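Local coordinates for putative uncharacterized protein (Thermotoga maritima, PDB 3CNL) that binds and probably hydrolyses GTP as a circularly permuted GTPase, and is probably required for a late step in assembly of the 50S ribosomal subunit, at residues Gly106-Gly111 / Val171-Val176; Arg187-Phe192 / Met229-Glu234; Arg194-Glu199 / Gly241-Glu246; Asp208-Arg213 / Glu225-Leu230. One frame throughout, in Å; residues are numbered along the deposited sequence.

Contact 1 (Gly106-Gly111 / Val171-Val176); sequences GVPNTG and VGSLPV. With GNP (phosphoaminophosphonic acid-guanylate ester), chain B.
Asn109 reaches from the nucleotide loop to the end of helix 162-170 at Val171-Ser173, and its side chain can be followed outward. Asn109 CB lies 3.4 Å from Gly172 O. CG stands anti to the backbone N (chi1 -157°), and beyond it the amide divides its two ends: Asn109 OD1 comes within 3.3 Å of C5' of the bound GNP, while Asn109 ND2 donates to Val171 O over 2.8 Å. That bond is in plane at both ends, falling on a lone pair of the carbonyl, with an N-H...O angle of 155°. The segment 106-111 belongs to the P-loop (Walker A) between strand 101-106 and helix 112-120, and Gly111 N donates to GNP O1B. Facing it, Gly172 is the C-prime residue of the Schellman motif ending helix 162-170; its positive phi favours glycine, and a CB there would clash with Asn109 ND2. Ser173 OG donates to Pro108 O at 3.0 Å, tilted 21° from the carbonyl plane, and also lies 3.4 Å from Val107 CG2.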
loop_
_atom_site.group_PDB
_atom_site.type_symbol
_atom_site.label_atom_id
_atom_site.label_comp_id
_atom_site.label_asym_id
_atom_site.label_seq_id
_atom_site.Cartn_x
_atom_site.Cartn_y
_atom_site.Cartn_z
ATOM N N GLY A 106 2.695 4.006 -7.278
ATOM C CA GLY A 106 1.920 3.865 -6.032
ATOM C C GLY A 106 2.458 4.716 -4.896
ATOM O O GLY A 106 3.538 5.318 -5.006
ATOM N N VAL A 107 1.719 4.759 -3.790
ATOM C CA VAL A 107 2.209 5.514 -2.623
ATOM C C VAL A 107 3.300 4.668 -1.988
ATOM O O VAL A 107 3.446 3.520 -2.363
ATOM C CB VAL A 107 1.087 5.820 -1.625
ATOM C CG1 VAL A 107 -0.030 6.644 -2.303
ATOM C CG2 VAL A 107 0.538 4.500 -0.988
ATOM N N PRO A 108 4.077 5.233 -1.043
ATOM C CA PRO A 108 5.137 4.465 -0.419
ATOM C C PRO A 108 4.665 3.157 0.220
ATOM O O PRO A 108 3.542 3.092 0.739
ATOM C CB PRO A 108 5.657 5.421 0.661
ATOM C CG PRO A 108 5.335 6.791 0.151
ATOM C CD PRO A 108 4.026 6.626 -0.541
ATOM N N ASN A 109 5.514 2.134 0.128
ATOM C CA ASN A 109 5.434 0.885 0.911
ATOM C C ASN A 109 4.504 -0.200 0.393
ATOM O O ASN A 109 4.433 -1.285 0.983
ATOM C CB ASN A 109 5.100 1.171 2.400
ATOM C CG ASN A 109 5.533 0.051 3.304
ATOM O OD1 ASN A 109 6.678 -0.352 3.250
ATOM N ND2 ASN A 109 4.607 -0.485 4.124
ATOM N N THR A 110 3.817 0.059 -0.714
ATOM C CA THR A 110 2.746 -0.860 -1.188
ATOM C C THR A 110 3.261 -2.108 -1.895
ATOM O O THR A 110 2.475 -2.991 -2.217
ATOM C CB THR A 110 1.788 -0.180 -2.143
ATOM O OG1 THR A 110 2.534 0.328 -3.263
ATOM C CG2 THR A 110 1.045 0.965 -1.445
ATOM N N GLY A 111 4.568 -2.166 -2.161
ATOM C CA GLY A 111 5.190 -3.381 -2.720
ATOM C C GLY A 111 5.774 -3.254 -4.128
ATOM O O GLY A 111 5.968 -4.267 -4.808
ATOM N N VAL A 171 -0.936 0.947 6.893
ATOM C CA VAL A 171 -0.269 0.192 5.819
ATOM C C VAL A 171 1.241 0.540 5.687
ATOM O O VAL A 171 1.921 0.060 4.787
ATOM C CB VAL A 171 -1.014 0.334 4.455
ATOM C CG1 VAL A 171 -2.418 -0.274 4.551
ATOM C CG2 VAL A 171 -1.083 1.789 4.021
ATOM N N GLY A 172 1.759 1.341 6.614
ATOM C CA GLY A 172 3.195 1.715 6.634
ATOM C C GLY A 172 3.636 2.698 5.569
ATOM O O GLY A 172 4.835 2.889 5.329
ATOM N N SER A 173 2.663 3.324 4.921
ATOM C CA SER A 173 2.929 4.302 3.886
ATOM C C SER A 173 3.314 5.672 4.473
ATOM O O SER A 173 4.120 6.427 3.895
ATOM C CB SER A 173 1.702 4.410 2.991
ATOM O OG SER A 173 1.916 5.354 1.973
ATOM N N LEU A 174 2.737 5.995 5.623
ATOM C CA LEU A 174 3.050 7.245 6.289
ATOM C C LEU A 174 3.746 6.953 7.620
ATOM O O LEU A 174 3.174 6.300 8.477
ATOM C CB LEU A 174 1.767 8.086 6.455
ATOM C CG LEU A 174 1.785 9.513 7.007
ATOM C CD1 LEU A 174 2.500 10.503 6.055
ATOM C CD2 LEU A 174 0.351 9.960 7.276
ATOM N N PRO A 175 4.994 7.443 7.794
ATOM C CA PRO A 175 5.754 7.255 9.052
ATOM C C PRO A 175 5.171 7.944 10.286
ATOM O O PRO A 175 4.631 9.028 10.180
ATOM C CB PRO A 175 7.144 7.853 8.719
ATOM C CG PRO A 175 7.197 7.895 7.203
ATOM C CD PRO A 175 5.783 8.180 6.789
ATOM N N VAL A 176 5.311 7.296 11.449
ATOM C CA VAL A 176 4.904 7.836 12.752
ATOM C C VAL A 176 5.486 9.229 13.005
ATOM O O VAL A 176 4.818 10.101 13.563
ATOM C CB VAL A 176 5.289 6.858 13.890
ATOM C CG1 VAL A 176 5.330 7.542 15.243
ATOM C CG2 VAL A 176 4.315 5.695 13.923
HETATM P PG GNP B . 8.656 2.412 -1.333
HETATM O O1G GNP B . 8.141 3.087 -2.583
HETATM O O2G GNP B . 8.140 3.074 -0.068
HETATM O O3G GNP B . 10.174 2.317 -1.429
HETATM N N3B GNP B . 8.297 0.884 -1.117
HETATM P PB GNP B . 7.759 -0.158 -2.171
HETATM O O1B GNP B . 6.414 0.262 -2.667
HETATM O O2B GNP B . 8.811 -0.352 -3.213
HETATM O O3A GNP B . 7.592 -1.466 -1.373
HETATM P PA GNP B . 8.590 -2.644 -1.146
HETATM O O1A GNP B . 8.534 -3.597 -2.267
HETATM O O2A GNP B . 9.926 -2.179 -0.742
HETATM O "O5'" GNP B . 7.948 -3.402 0.053
HETATM C "C5'" GNP B . 7.665 -2.765 1.308
HETATM C "C4'" GNP B . 7.523 -3.852 2.368
HETATM O "O4'" GNP B . 6.371 -4.705 2.105
HETATM C "C3'" GNP B . 8.685 -4.821 2.498
HETATM O "O3'" GNP B . 8.828 -5.160 3.869
HETATM C "C2'" GNP B . 8.202 -6.025 1.705
HETATM O "O2'" GNP B . 8.849 -7.198 2.141
HETATM C "C1'" GNP B . 6.721 -6.068 2.065
HETATM N N9 GNP B . 5.856 -6.660 1.048
HETATM C C8 GNP B . 5.866 -6.370 -0.302
HETATM N N7 GNP B . 4.951 -7.033 -0.969
HETATM C C5 GNP B . 4.310 -7.814 0.016
HETATM C C6 GNP B . 3.233 -8.738 -0.076
HETATM O O6 GNP B . 2.601 -9.089 -1.088
HETATM N N1 GNP B . 2.892 -9.287 1.174
HETATM C C2 GNP B . 3.518 -8.979 2.371
HETATM N N2 GNP B . 3.070 -9.600 3.483
HETATM N N3 GNP B . 4.512 -8.114 2.475
HETATM C C4 GNP B . 4.858 -7.580 1.262
#

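Contact 2 (Arg187-Phe192 / Met229-Glu234); sequences RAFEIF and MLFFTE
Phe192 and Phe231 meet in a T-shaped (edge-to-face) stack between two helices of the all-helical part that follows the GTPase sheet. The axes of the short segments 187-192 and 229-234 approach to 12.1 Å and cross at 43°, a separation bridged by aromatic side chains.

In the ring pair, the edge of Phe231 is directed at one face of Phe192. The centroids are 5.0 Å apart and the planes stand at 86°; Phe231 CZ lies above the Phe192 plane, displaced toward its rim, 3.5 Å from Phe192 CE2. Both rings leave their helices with CG anti to the backbone N (chi1 176° for Phe192). An alanine in place of Phe192 would probably leave the edge of Phe231 without the ring face it meets and open a gap between the two helices.

The other side-chain contacts are simple apolar ones. Phe189 CD1 comes only loosely near Phe231 CE2, at 4.5 Å, but Phe205 and Phe206 of helix 202-212 also meet both of these rings, extending the aromatic core. Phe232 brings CE1 to 3.7 Å from Ala188 CB, consistent with the small methyl letting the ring come close to helix 182-196. Within the second helix, Phe231 CD2 sits 3.6 Å above the plane of the Phe232 ring, over its centre.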
loop_
_atom_site.group_PDB
_atom_site.type_symbol
_atom_site.label_atom_id
_atom_site.label_comp_id
_atom_site.label_asym_id
_atom_site.label_seq_id
_atom_site.Cartn_x
_atom_site.Cartn_y
_atom_site.Cartn_z
ATOM N N ARG A 187 -7.306 7.329 15.941
ATOM C CA ARG A 187 -8.108 6.890 14.784
ATOM C C ARG A 187 -7.596 5.561 14.229
ATOM O O ARG A 187 -8.359 4.639 13.971
ATOM C CB ARG A 187 -7.985 7.924 13.657
ATOM C CG ARG A 187 -9.239 8.250 12.850
ATOM C CD ARG A 187 -9.821 7.203 11.941
ATOM N NE ARG A 187 -10.980 6.577 12.567
ATOM C CZ ARG A 187 -11.905 5.826 11.971
ATOM N NH1 ARG A 187 -12.863 5.293 12.714
ATOM N NH2 ARG A 187 -11.895 5.589 10.664
ATOM N N ALA A 188 -6.299 5.500 13.988
ATOM C CA ALA A 188 -5.661 4.273 13.488
ATOM C C ALA A 188 -5.897 3.105 14.432
ATOM O O ALA A 188 -6.200 2.003 13.985
ATOM C CB ALA A 188 -4.162 4.494 13.305
ATOM N N PHE A 189 -5.727 3.329 15.731
ATOM C CA PHE A 189 -6.002 2.262 16.707
ATOM C C PHE A 189 -7.489 1.855 16.662
ATOM O O PHE A 189 -7.803 0.673 16.646
ATOM C CB PHE A 189 -5.572 2.659 18.141
ATOM C CG PHE A 189 -5.828 1.583 19.153
ATOM C CD1 PHE A 189 -5.096 0.398 19.121
ATOM C CD2 PHE A 189 -6.827 1.726 20.108
ATOM C CE1 PHE A 189 -5.355 -0.630 20.047
ATOM C CE2 PHE A 189 -7.087 0.712 21.032
ATOM C CZ PHE A 189 -6.348 -0.457 21.003
ATOM N N GLU A 190 -8.388 2.833 16.599
ATOM C CA GLU A 190 -9.830 2.559 16.484
ATOM C C GLU A 190 -10.143 1.652 15.277
ATOM O O GLU A 190 -10.877 0.664 15.390
ATOM C CB GLU A 190 -10.603 3.882 16.385
ATOM C CG GLU A 190 -12.110 3.745 16.286
ATOM C CD GLU A 190 -12.796 5.102 16.322
ATOM O OE1 GLU A 190 -13.477 5.389 17.329
ATOM O OE2 GLU A 190 -12.628 5.899 15.375
ATOM N N ILE A 191 -9.569 1.986 14.132
ATOM C CA ILE A 191 -9.746 1.192 12.912
ATOM C C ILE A 191 -9.207 -0.209 13.113
ATOM O O ILE A 191 -9.896 -1.193 12.804
ATOM C CB ILE A 191 -9.077 1.857 11.676
ATOM C CG1 ILE A 191 -9.733 3.197 11.364
ATOM C CG2 ILE A 191 -9.142 0.921 10.428
ATOM C CD1 ILE A 191 -8.866 4.080 10.476
ATOM N N PHE A 192 -7.998 -0.302 13.674
ATOM C CA PHE A 192 -7.420 -1.588 14.000
ATOM C C PHE A 192 -8.328 -2.387 14.953
ATOM O O PHE A 192 -8.698 -3.539 14.670
ATOM C CB PHE A 192 -6.014 -1.423 14.601
ATOM C CG PHE A 192 -5.410 -2.716 15.031
ATOM C CD1 PHE A 192 -4.884 -3.588 14.087
ATOM C CD2 PHE A 192 -5.418 -3.097 16.382
ATOM C CE1 PHE A 192 -4.347 -4.802 14.473
ATOM C CE2 PHE A 192 -4.882 -4.319 16.779
ATOM C CZ PHE A 192 -4.346 -5.167 15.830
ATOM N N MET A 229 5.284 3.480 17.285
ATOM C CA MET A 229 6.133 3.193 16.123
ATOM C C MET A 229 6.210 1.699 15.825
ATOM O O MET A 229 5.971 1.269 14.700
ATOM C CB MET A 229 7.546 3.750 16.363
ATOM C CG MET A 229 8.629 3.205 15.431
ATOM S SD MET A 229 8.513 3.936 13.785
ATOM C CE MET A 229 10.166 3.655 13.125
ATOM N N LEU A 230 6.544 0.910 16.842
ATOM C CA LEU A 230 6.691 -0.534 16.696
ATOM C C LEU A 230 5.365 -1.221 16.410
ATOM O O LEU A 230 5.302 -2.133 15.585
ATOM C CB LEU A 230 7.331 -1.108 17.956
ATOM C CG LEU A 230 7.570 -2.608 18.173
ATOM C CD1 LEU A 230 8.350 -3.281 17.048
ATOM C CD2 LEU A 230 8.306 -2.780 19.512
ATOM N N PHE A 231 4.304 -0.802 17.103
ATOM C CA PHE A 231 2.994 -1.430 16.888
ATOM C C PHE A 231 2.565 -1.279 15.430
ATOM O O PHE A 231 2.220 -2.268 14.765
ATOM C CB PHE A 231 1.917 -0.870 17.843
ATOM C CG PHE A 231 0.534 -1.372 17.537
ATOM C CD1 PHE A 231 0.186 -2.685 17.795
ATOM C CD2 PHE A 231 -0.397 -0.544 16.933
ATOM C CE1 PHE A 231 -1.080 -3.159 17.467
ATOM C CE2 PHE A 231 -1.690 -1.016 16.623
ATOM C CZ PHE A 231 -2.016 -2.304 16.887
ATOM N N PHE A 232 2.610 -0.049 14.933
ATOM C CA PHE A 232 2.126 0.236 13.581
ATOM C C PHE A 232 3.028 -0.319 12.499
ATOM O O PHE A 232 2.563 -0.661 11.412
ATOM C CB PHE A 232 1.808 1.734 13.382
ATOM C CG PHE A 232 0.614 2.181 14.164
ATOM C CD1 PHE A 232 -0.644 1.674 13.880
ATOM C CD2 PHE A 232 0.743 3.088 15.226
ATOM C CE1 PHE A 232 -1.763 2.054 14.645
ATOM C CE2 PHE A 232 -0.366 3.471 15.980
ATOM C CZ PHE A 232 -1.614 2.960 15.689
ATOM N N THR A 233 4.303 -0.473 12.824
ATOM C CA THR A 233 5.249 -1.153 11.938
ATOM C C THR A 233 4.848 -2.606 11.855
ATOM O O THR A 233 4.756 -3.161 10.767
ATOM C CB THR A 233 6.686 -1.018 12.462
ATOM O OG1 THR A 233 7.054 0.361 12.375
ATOM C CG2 THR A 233 7.666 -1.859 11.631
ATOM N N GLU A 234 4.570 -3.218 13.002
ATOM C CA GLU A 234 4.051 -4.570 13.025
ATOM C C GLU A 234 2.699 -4.758 12.309
ATOM O O GLU A 234 2.515 -5.732 11.574
ATOM C CB GLU A 234 3.972 -5.078 14.467
ATOM C CG GLU A 234 5.349 -5.440 15.025
ATOM C CD GLU A 234 5.284 -6.125 16.361
ATOM O OE1 GLU A 234 6.340 -6.615 16.812
ATOM O OE2 GLU A 234 4.195 -6.170 16.969
#

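Contact 3 (Arg194-Glu199 / Gly241-Glu246); sequences RSIGIE and GRVSFE
Ile196 and Val243 cross at about a right angle. With Ile196 CG1 anti to its backbone N (chi1 -151°), that branch meets Val243 CG2 at 3.7 Å. Val243 CG1 lies 3.7 Å from Ser195 CB. The two methyls of Val243 are thus divided between consecutive residues at the end of helix 182-196, joining that end to the loop after helix 224-236. Ser195 OG, anti to its carbonyl carbon, lies 2.8 Å from Ser244 O, and Ile191 O, one turn back in the helix, is its other oxygen neighbour. A water accepts from Ser244 N at 2.9 Å and donates weakly to Ser195 O. Ser244 turns its own CB away, its OG bonding to Asp60 N beside the nucleotide-binding region. The chemistry is therefore mixed: the branched groups of Ile196 and Val243 pack at one end of the contact, and beside them lies a polar edge where the Ser195 hydroxyl and one water meet the Ser244 backbone.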
loop_
_atom_site.group_PDB
_atom_site.type_symbol
_atom_site.label_atom_id
_atom_site.label_comp_id
_atom_site.label_asym_id
_atom_site.label_seq_id
_atom_site.Cartn_x
_atom_site.Cartn_y
_atom_site.Cartn_z
ATOM N N ARG A 194 -11.454 -2.120 15.822
ATOM C CA ARG A 194 -12.673 -2.583 15.167
ATOM C C ARG A 194 -12.444 -3.759 14.210
ATOM O O ARG A 194 -13.213 -4.711 14.240
ATOM C CB ARG A 194 -13.384 -1.440 14.445
ATOM C CG ARG A 194 -14.056 -0.447 15.397
ATOM C CD ARG A 194 -15.482 -0.127 14.938
ATOM N NE ARG A 194 -16.374 -1.286 15.073
ATOM C CZ ARG A 194 -17.452 -1.510 14.323
ATOM N NH1 ARG A 194 -17.798 -0.665 13.353
ATOM N NH2 ARG A 194 -18.186 -2.596 14.540
ATOM N N SER A 195 -11.395 -3.693 13.388
ATOM C CA SER A 195 -11.144 -4.675 12.317
ATOM C C SER A 195 -10.725 -6.028 12.883
ATOM O O SER A 195 -10.797 -7.044 12.193
ATOM C CB SER A 195 -10.073 -4.178 11.322
ATOM O OG SER A 195 -10.469 -2.992 10.619
ATOM N N ILE A 196 -10.306 -6.039 14.143
ATOM C CA ILE A 196 -9.814 -7.259 14.769
ATOM C C ILE A 196 -10.688 -7.702 15.960
ATOM O O ILE A 196 -10.577 -8.839 16.430
ATOM C CB ILE A 196 -8.294 -7.121 15.125
ATOM C CG1 ILE A 196 -7.597 -8.489 15.101
ATOM C CG2 ILE A 196 -8.096 -6.379 16.429
ATOM C CD1 ILE A 196 -6.148 -8.444 15.426
ATOM N N GLY A 197 -11.565 -6.820 16.440
ATOM C CA GLY A 197 -12.482 -7.167 17.534
ATOM C C GLY A 197 -12.177 -6.550 18.888
ATOM O O GLY A 197 -13.030 -6.524 19.790
ATOM N N ILE A 198 -10.951 -6.076 19.052
ATOM C CA ILE A 198 -10.536 -5.422 20.286
ATOM C C ILE A 198 -11.548 -4.374 20.675
ATOM O O ILE A 198 -12.079 -3.651 19.829
ATOM C CB ILE A 198 -9.192 -4.684 20.125
ATOM C CG1 ILE A 198 -8.028 -5.647 20.180
ATOM C CG2 ILE A 198 -9.010 -3.599 21.206
ATOM C CD1 ILE A 198 -6.713 -4.958 19.951
ATOM N N GLU A 199 -11.828 -4.344 21.968
ATOM C CA GLU A 199 -12.331 -3.184 22.644
ATOM C C GLU A 199 -11.329 -3.092 23.774
ATOM O O GLU A 199 -11.085 -4.084 24.463
ATOM C CB GLU A 199 -13.763 -3.408 23.166
ATOM C CG GLU A 199 -14.835 -3.384 22.069
ATOM C CD GLU A 199 -16.233 -3.763 22.559
ATOM O OE1 GLU A 199 -16.465 -3.830 23.791
ATOM O OE2 GLU A 199 -17.108 -3.998 21.694
ATOM N N GLY A 241 -2.203 -9.715 12.822
ATOM C CA GLY A 241 -3.417 -10.314 12.271
ATOM C C GLY A 241 -3.680 -10.046 10.790
ATOM O O GLY A 241 -3.332 -8.970 10.291
ATOM N N ARG A 242 -4.290 -11.031 10.105
ATOM C CA ARG A 242 -4.881 -10.881 8.753
ATOM C C ARG A 242 -6.093 -9.970 8.868
ATOM O O ARG A 242 -7.180 -10.407 9.225
ATOM C CB ARG A 242 -5.369 -12.217 8.182
ATOM C CG ARG A 242 -4.621 -12.797 6.990
ATOM C CD ARG A 242 -5.500 -13.795 6.222
ATOM N NE ARG A 242 -4.706 -14.763 5.462
ATOM C CZ ARG A 242 -4.562 -14.767 4.141
ATOM N NH1 ARG A 242 -5.161 -13.859 3.390
ATOM N NH2 ARG A 242 -3.795 -15.682 3.571
ATOM N N VAL A 243 -5.898 -8.701 8.559
ATOM C CA VAL A 243 -6.837 -7.660 8.936
ATOM C C VAL A 243 -6.864 -6.625 7.793
ATOM O O VAL A 243 -5.820 -6.294 7.273
ATOM C CB VAL A 243 -6.366 -7.032 10.290
ATOM C CG1 VAL A 243 -6.744 -5.604 10.412
ATOM C CG2 VAL A 243 -6.949 -7.817 11.483
ATOM N N SER A 244 -8.054 -6.177 7.381
ATOM C CA SER A 244 -8.199 -5.063 6.441
ATOM C C SER A 244 -8.707 -3.807 7.151
ATOM O O SER A 244 -9.202 -3.888 8.273
ATOM C CB SER A 244 -9.125 -5.432 5.277
ATOM O OG SER A 244 -8.542 -6.428 4.462
ATOM N N PHE A 245 -8.585 -2.647 6.507
ATOM C CA PHE A 245 -8.828 -1.377 7.203
ATOM C C PHE A 245 -9.915 -0.534 6.568
ATOM O O PHE A 245 -10.272 0.509 7.117
ATOM C CB PHE A 245 -7.530 -0.553 7.336
ATOM C CG PHE A 245 -6.317 -1.367 7.776
ATOM C CD1 PHE A 245 -6.289 -1.992 9.021
ATOM C CD2 PHE A 245 -5.200 -1.459 6.963
ATOM C CE1 PHE A 245 -5.185 -2.734 9.425
ATOM C CE2 PHE A 245 -4.087 -2.187 7.358
ATOM C CZ PHE A 245 -4.081 -2.838 8.586
ATOM N N GLU A 246 -10.401 -0.981 5.407
ATOM C CA GLU A 246 -11.461 -0.309 4.639
ATOM C C GLU A 246 -12.303 -1.367 3.943
ATOM O O GLU A 246 -11.765 -2.389 3.514
ATOM C CB GLU A 246 -10.875 0.541 3.512
ATOM C CG GLU A 246 -9.931 1.572 3.915
ATOM C CD GLU A 246 -9.659 2.548 2.830
ATOM O OE1 GLU A 246 -9.000 2.160 1.842
ATOM O OE2 GLU A 246 -10.077 3.716 2.992
HETATM O O HOH W 1 -10.382 -7.177 8.842
#

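Contact 4 (Asp208-Arg213 / Glu225-Leu230); sequences DFARKR and ERALML
Ala227 meets both Phe209 and Ala210 with its single methyl. Its CB lies 3.8 Å from Ala210 CB, and the CA atoms of these alanines approach to 5.0 Å, the nearest pair between the segments. The same methyl is 3.7 Å from Phe209 CD2, and the carbonyl follows it to the ring, with Ala227 O 3.6 Å from Phe209 CE2. One turn later along the helix, Leu230 approaches the edge of the Phe209 ring, near its plane, the two side chains crossing at about a right angle. Leu230 CG, anti to its backbone N (chi1 177°), is 3.9 Å from Phe209 CE2. Leu230 CD2 also comes near Arg213 NH1, which forms a salt bridge to Glu234; Phe209 CZ lies 3.7 Å above the plane of the Arg213 guanidinium, over its centre. An alanine in place of Phe209 would probably open a gap beside Leu230 and leave the Arg213 guanidinium without the ring atom over its face. The segment axes come within 8.8 Å at 85°, a nearly perpendicular crossing of two helices brought close by small residues, here helices 202-212 and 224-236 of the C-terminal helical region, away from the GTP site.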
loop_
_atom_site.group_PDB
_atom_site.type_symbol
_atom_site.label_atom_id
_atom_site.label_comp_id
_atom_site.label_asym_id
_atom_site.label_seq_id
_atom_site.Cartn_x
_atom_site.Cartn_y
_atom_site.Cartn_z
ATOM N N ASP A 208 0.294 -1.189 27.957
ATOM C CA ASP A 208 0.512 -2.633 27.987
ATOM C C ASP A 208 1.485 -3.163 26.906
ATOM O O ASP A 208 2.333 -4.008 27.201
ATOM C CB ASP A 208 -0.806 -3.374 27.897
ATOM C CG ASP A 208 -0.613 -4.857 27.767
ATOM O OD1 ASP A 208 -0.052 -5.459 28.698
ATOM O OD2 ASP A 208 -1.011 -5.426 26.729
ATOM N N PHE A 209 1.347 -2.674 25.673
ATOM C CA PHE A 209 2.233 -3.042 24.566
ATOM C C PHE A 209 3.674 -2.684 24.878
ATOM O O PHE A 209 4.590 -3.466 24.574
ATOM C CB PHE A 209 1.822 -2.313 23.271
ATOM C CG PHE A 209 2.558 -2.795 22.035
ATOM C CD1 PHE A 209 2.073 -3.870 21.299
ATOM C CD2 PHE A 209 3.740 -2.183 21.627
ATOM C CE1 PHE A 209 2.744 -4.330 20.155
ATOM C CE2 PHE A 209 4.422 -2.631 20.484
ATOM C CZ PHE A 209 3.912 -3.708 19.750
ATOM N N ALA A 210 3.857 -1.488 25.440
ATOM C CA ALA A 210 5.160 -0.915 25.752
ATOM C C ALA A 210 5.875 -1.712 26.844
ATOM O O ALA A 210 7.108 -1.800 26.858
ATOM C CB ALA A 210 5.018 0.543 26.177
ATOM N N ARG A 211 5.082 -2.266 27.755
ATOM C CA ARG A 211 5.564 -3.159 28.786
ATOM C C ARG A 211 5.858 -4.549 28.218
ATOM O O ARG A 211 6.954 -5.054 28.406
ATOM C CB ARG A 211 4.547 -3.243 29.936
ATOM C CG ARG A 211 4.492 -2.012 30.843
ATOM C CD ARG A 211 3.578 -2.297 32.039
ATOM N NE ARG A 211 3.341 -1.118 32.872
ATOM C CZ ARG A 211 4.161 -0.688 33.839
ATOM N NH1 ARG A 211 5.294 -1.329 34.110
ATOM N NH2 ARG A 211 3.854 0.399 34.532
ATOM N N LYS A 212 4.900 -5.158 27.513
ATOM C CA LYS A 212 5.083 -6.516 26.970
ATOM C C LYS A 212 6.286 -6.631 26.026
ATOM O O LYS A 212 6.750 -7.759 25.747
ATOM C CB LYS A 212 3.816 -7.028 26.264
ATOM C CG LYS A 212 2.624 -7.344 27.169
ATOM C CD LYS A 212 2.849 -8.587 28.026
ATOM C CE LYS A 212 3.047 -8.241 29.495
ATOM N NZ LYS A 212 1.730 -7.996 30.150
ATOM N N ARG A 213 6.787 -5.471 25.568
ATOM C CA ARG A 213 7.883 -5.362 24.587
ATOM C C ARG A 213 9.150 -4.718 25.128
ATOM O O ARG A 213 10.096 -4.493 24.368
ATOM C CB ARG A 213 7.449 -4.572 23.339
ATOM C CG ARG A 213 6.317 -5.192 22.563
ATOM C CD ARG A 213 6.573 -6.655 22.251
ATOM N NE ARG A 213 5.491 -7.206 21.443
ATOM C CZ ARG A 213 5.439 -7.133 20.116
ATOM N NH1 ARG A 213 6.415 -6.548 19.438
ATOM N NH2 ARG A 213 4.405 -7.649 19.470
ATOM N N GLU A 225 5.583 6.558 22.686
ATOM C CA GLU A 225 6.054 6.915 21.346
ATOM C C GLU A 225 6.669 5.729 20.577
ATOM O O GLU A 225 6.382 5.525 19.395
ATOM C CB GLU A 225 7.061 8.050 21.432
ATOM C CG GLU A 225 7.382 8.650 20.085
ATOM C CD GLU A 225 8.313 9.821 20.191
ATOM O OE1 GLU A 225 7.848 10.964 19.972
ATOM O OE2 GLU A 225 9.503 9.602 20.511
ATOM N N ARG A 226 7.505 4.954 21.264
ATOM C CA ARG A 226 8.169 3.791 20.691
ATOM C C ARG A 226 7.233 2.596 20.527
ATOM O O ARG A 226 7.384 1.814 19.591
ATOM C CB ARG A 226 9.359 3.380 21.567
ATOM C CG ARG A 226 10.651 4.160 21.316
ATOM C CD ARG A 226 11.798 3.560 22.144
ATOM N NE ARG A 226 12.252 2.289 21.580
ATOM C CZ ARG A 226 12.986 1.390 22.229
ATOM N NH1 ARG A 226 13.352 1.595 23.494
ATOM N NH2 ARG A 226 13.337 0.268 21.613
ATOM N N ALA A 227 6.285 2.439 21.455
ATOM C CA ALA A 227 5.250 1.422 21.315
ATOM C C ALA A 227 4.417 1.673 20.057
ATOM O O ALA A 227 4.132 0.745 19.304
ATOM C CB ALA A 227 4.344 1.377 22.555
ATOM N N LEU A 228 4.035 2.929 19.849
ATOM C CA LEU A 228 3.278 3.316 18.654
ATOM C C LEU A 228 4.043 3.016 17.372
ATOM O O LEU A 228 3.506 2.399 16.464
ATOM C CB LEU A 228 2.881 4.795 18.690
ATOM C CG LEU A 228 1.873 5.257 19.745
ATOM C CD1 LEU A 228 2.013 6.753 20.004
ATOM C CD2 LEU A 228 0.443 4.904 19.352
ATOM N N MET A 229 5.284 3.480 17.285
ATOM C CA MET A 229 6.133 3.193 16.123
ATOM C C MET A 229 6.210 1.699 15.825
ATOM O O MET A 229 5.971 1.269 14.700
ATOM C CB MET A 229 7.546 3.750 16.363
ATOM C CG MET A 229 8.629 3.205 15.431
ATOM S SD MET A 229 8.513 3.936 13.785
ATOM C CE MET A 229 10.166 3.655 13.125
ATOM N N LEU A 230 6.544 0.910 16.842
ATOM C CA LEU A 230 6.691 -0.534 16.696
ATOM C C LEU A 230 5.365 -1.221 16.410
ATOM O O LEU A 230 5.302 -2.133 15.585
ATOM C CB LEU A 230 7.331 -1.108 17.956
ATOM C CG LEU A 230 7.570 -2.608 18.173
ATOM C CD1 LEU A 230 8.350 -3.281 17.048
ATOM C CD2 LEU A 230 8.306 -2.780 19.512
#

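How the contacts relate
From the N terminus, contact 1 is the first to open, at the P-loop after strand 101-106, and it closes at 171-176, returning the end of helix 162-170 to the nucleotide site. The other three all open after contact 1 has closed. Contact 2 opens on helix 182-196 and contact 3 at its end; contact 2 closes on helix 224-236 before contact 3 closes at 241-246, and these two loops cross. Contact 4 joins helix 202-212 to helix 224-236; its loop lies within that of contact 3 and ends on the same part of helix 224-236 as contact 2, sharing Met229 and Leu230. Val171 packing on Phe245 links contacts 1 and 3, and Val176 on Met229 links contact 1 to the helical region.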